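GRAS family transcription factor containing protein, expressed (Oryza sativa Japonica Group, PDB 5HYZ) forms a homodimer, binds DNA in vitro through its GRAS domain, and is a probable transcription factor involved in plant development and abiotic stress resistance. Local coordinates at the interface of chains A and B. Coordinates in Å, arbitrary orientation; residue numbers count along the deposited sequence, not the author numbering. Chains: chain A/B, GRAS family transcription factor containing protein, expressed.

The interface of chains A and B. Residues chain A 121-122, 125-126, 129, 167, 170; chain B 334, 338, 341.
The hydroxyl OG of B:Ser334 donates a hydrogen bond of 2.9 Å to the side-chain amide oxygen OE1 of A:Gln129, arriving in the carbonyl plane on a lone pair, with a C=O...donor angle of 129°. A:Gln129 reaches the partner because its chain bends at the second torsion (chi2 74°), which brings the amide tip round to the serine. This polar pair sits at one end of a patch that is otherwise largely apolar, a small example of how a dimer can combine a directional bond with shape fit.

B:Leu338 spreads its two methyls along helix 122-132: CD2 lies 3.8 Å from A:Ala126 CA and also points toward A:Gln129 CB, while the other branch, CD1, faces A:Ala125 CB at 3.9 Å. The small alanines probably allow the leucine to come close to the helix backbone.

At the far end stands the indole of B:Trp341, its second torsion (chi2 -88°) turning a face toward A:Ala125. The methyl CB of A:Ala125 is nearly centred over the six-membered ring, 3.7 Å from its centroid, as a CH-pi contact, and so lies to one side of the whole indole. On the pyrrole part, B:Trp341 CD1 meets A:Ile122 CB at 3.5 Å, the isoleucine and the indole lying alongside and pointing opposite ways. From helix 157-174, A:Leu167 adds its CD2 methyl 3.9 Å from B:Trp341 CH2, and A:Phe170 extends between the tryptophan and B:Ser334, its CZ 3.9 Å from the serine CB.

Helix 332-339 and the tryptophan beyond it thus dock on two helices of the partner GRAS domain; repeated by the two-fold axis, the patch helps to hold the homodimer together.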
loop_
_atom_site.group_PDB
_atom_site.type_symbol
_atom_site.label_atom_id
_atom_site.label_comp_id
_atom_site.label_asym_id
_atom_site.label_seq_id
_atom_site.Cartn_x
_atom_site.Cartn_y
_atom_site.Cartn_z
ATOM N N GLY A 121 -15.007 -2.638 -1.667
ATOM C CA GLY A 121 -15.274 -1.225 -1.912
ATOM C C GLY A 121 -14.076 -0.305 -2.093
ATOM O O GLY A 121 -14.244 0.897 -2.186
ATOM N N ILE A 122 -12.874 -0.854 -2.147
ATOM C CA ILE A 122 -11.717 0.057 -1.894
ATOM C C ILE A 122 -11.539 1.125 -2.972
ATOM O O ILE A 122 -11.161 2.264 -2.652
ATOM C CB ILE A 122 -10.423 -0.766 -1.688
ATOM C CG1 ILE A 122 -9.352 0.166 -1.045
ATOM C CG2 ILE A 122 -9.981 -1.352 -2.984
ATOM C CD1 ILE A 122 -8.062 -0.538 -0.576
ATOM N N ALA A 125 -13.845 3.858 -1.807
ATOM C CA ALA A 125 -13.384 4.538 -0.590
ATOM C C ALA A 125 -12.265 5.535 -0.962
ATOM O O ALA A 125 -12.277 6.693 -0.526
ATOM C CB ALA A 125 -12.888 3.519 0.424
ATOM N N ALA A 126 -11.374 5.093 -1.853
ATOM C CA ALA A 126 -10.325 5.996 -2.318
ATOM C C ALA A 126 -10.906 7.207 -3.056
ATOM O O ALA A 126 -10.457 8.383 -2.890
ATOM C CB ALA A 126 -9.307 5.193 -3.202
ATOM N N GLN A 129 -12.560 9.710 -0.610
ATOM C CA GLN A 129 -11.518 10.548 0.030
ATOM C C GLN A 129 -11.000 11.645 -0.903
ATOM O O GLN A 129 -10.861 12.857 -0.530
ATOM C CB GLN A 129 -10.381 9.642 0.480
ATOM C CG GLN A 129 -9.150 10.406 1.157
ATOM C CD GLN A 129 -9.497 10.880 2.540
ATOM O OE1 GLN A 129 -10.427 10.393 3.168
ATOM N NE2 GLN A 129 -8.729 11.868 3.043
ATOM N N LEU A 167 -18.815 1.292 2.977
ATOM C CA LEU A 167 -18.736 2.561 2.274
ATOM C C LEU A 167 -19.613 3.645 2.890
ATOM O O LEU A 167 -19.248 4.817 2.953
ATOM C CB LEU A 167 -19.143 2.442 0.792
ATOM C CG LEU A 167 -18.132 1.630 -0.035
ATOM C CD1 LEU A 167 -18.758 1.365 -1.437
ATOM C CD2 LEU A 167 -16.838 2.500 -0.209
ATOM N N PHE A 170 -17.881 4.937 5.908
ATOM C CA PHE A 170 -16.765 5.823 5.505
ATOM C C PHE A 170 -17.209 7.207 5.087
ATOM O O PHE A 170 -16.621 8.268 5.452
ATOM C CB PHE A 170 -16.005 5.113 4.358
ATOM C CG PHE A 170 -14.692 5.784 3.978
ATOM C CD1 PHE A 170 -13.586 5.616 4.776
ATOM C CD2 PHE A 170 -14.589 6.564 2.810
ATOM C CE1 PHE A 170 -12.391 6.224 4.461
ATOM C CE2 PHE A 170 -13.370 7.209 2.500
ATOM C CZ PHE A 170 -12.279 6.990 3.327
ATOM N N SER B 334 -10.606 9.647 8.158
ATOM C CA SER B 334 -10.994 8.913 6.972
ATOM C C SER B 334 -9.719 8.476 6.226
ATOM O O SER B 334 -9.661 7.369 5.698
ATOM C CB SER B 334 -11.899 9.751 6.031
ATOM O OG SER B 334 -11.355 11.059 5.848
ATOM N N LEU B 338 -8.881 4.661 5.302
ATOM C CA LEU B 338 -8.644 4.226 3.951
ATOM C C LEU B 338 -7.371 3.403 3.908
ATOM O O LEU B 338 -7.281 2.359 3.257
ATOM C CB LEU B 338 -8.546 5.440 3.018
ATOM C CG LEU B 338 -8.156 5.148 1.583
ATOM C CD1 LEU B 338 -9.074 4.088 0.936
ATOM C CD2 LEU B 338 -8.092 6.409 0.696
ATOM N N TRP B 341 -7.906 -0.133 4.960
ATOM C CA TRP B 341 -9.053 -0.820 4.350
ATOM C C TRP B 341 -8.789 -2.277 4.051
ATOM O O TRP B 341 -9.654 -3.126 4.296
ATOM C CB TRP B 341 -9.467 -0.118 3.054
ATOM C CG TRP B 341 -10.823 -0.493 2.522
ATOM C CD1 TRP B 341 -11.111 -1.519 1.676
ATOM C CD2 TRP B 341 -12.072 0.221 2.739
ATOM N NE1 TRP B 341 -12.466 -1.510 1.376
ATOM C CE2 TRP B 341 -13.065 -0.439 1.985
ATOM C CE3 TRP B 341 -12.425 1.337 3.489
ATOM C CZ2 TRP B 341 -14.399 -0.023 1.965
ATOM C CZ3 TRP B 341 -13.757 1.753 3.465
ATOM C CH2 TRP B 341 -14.714 1.075 2.733
#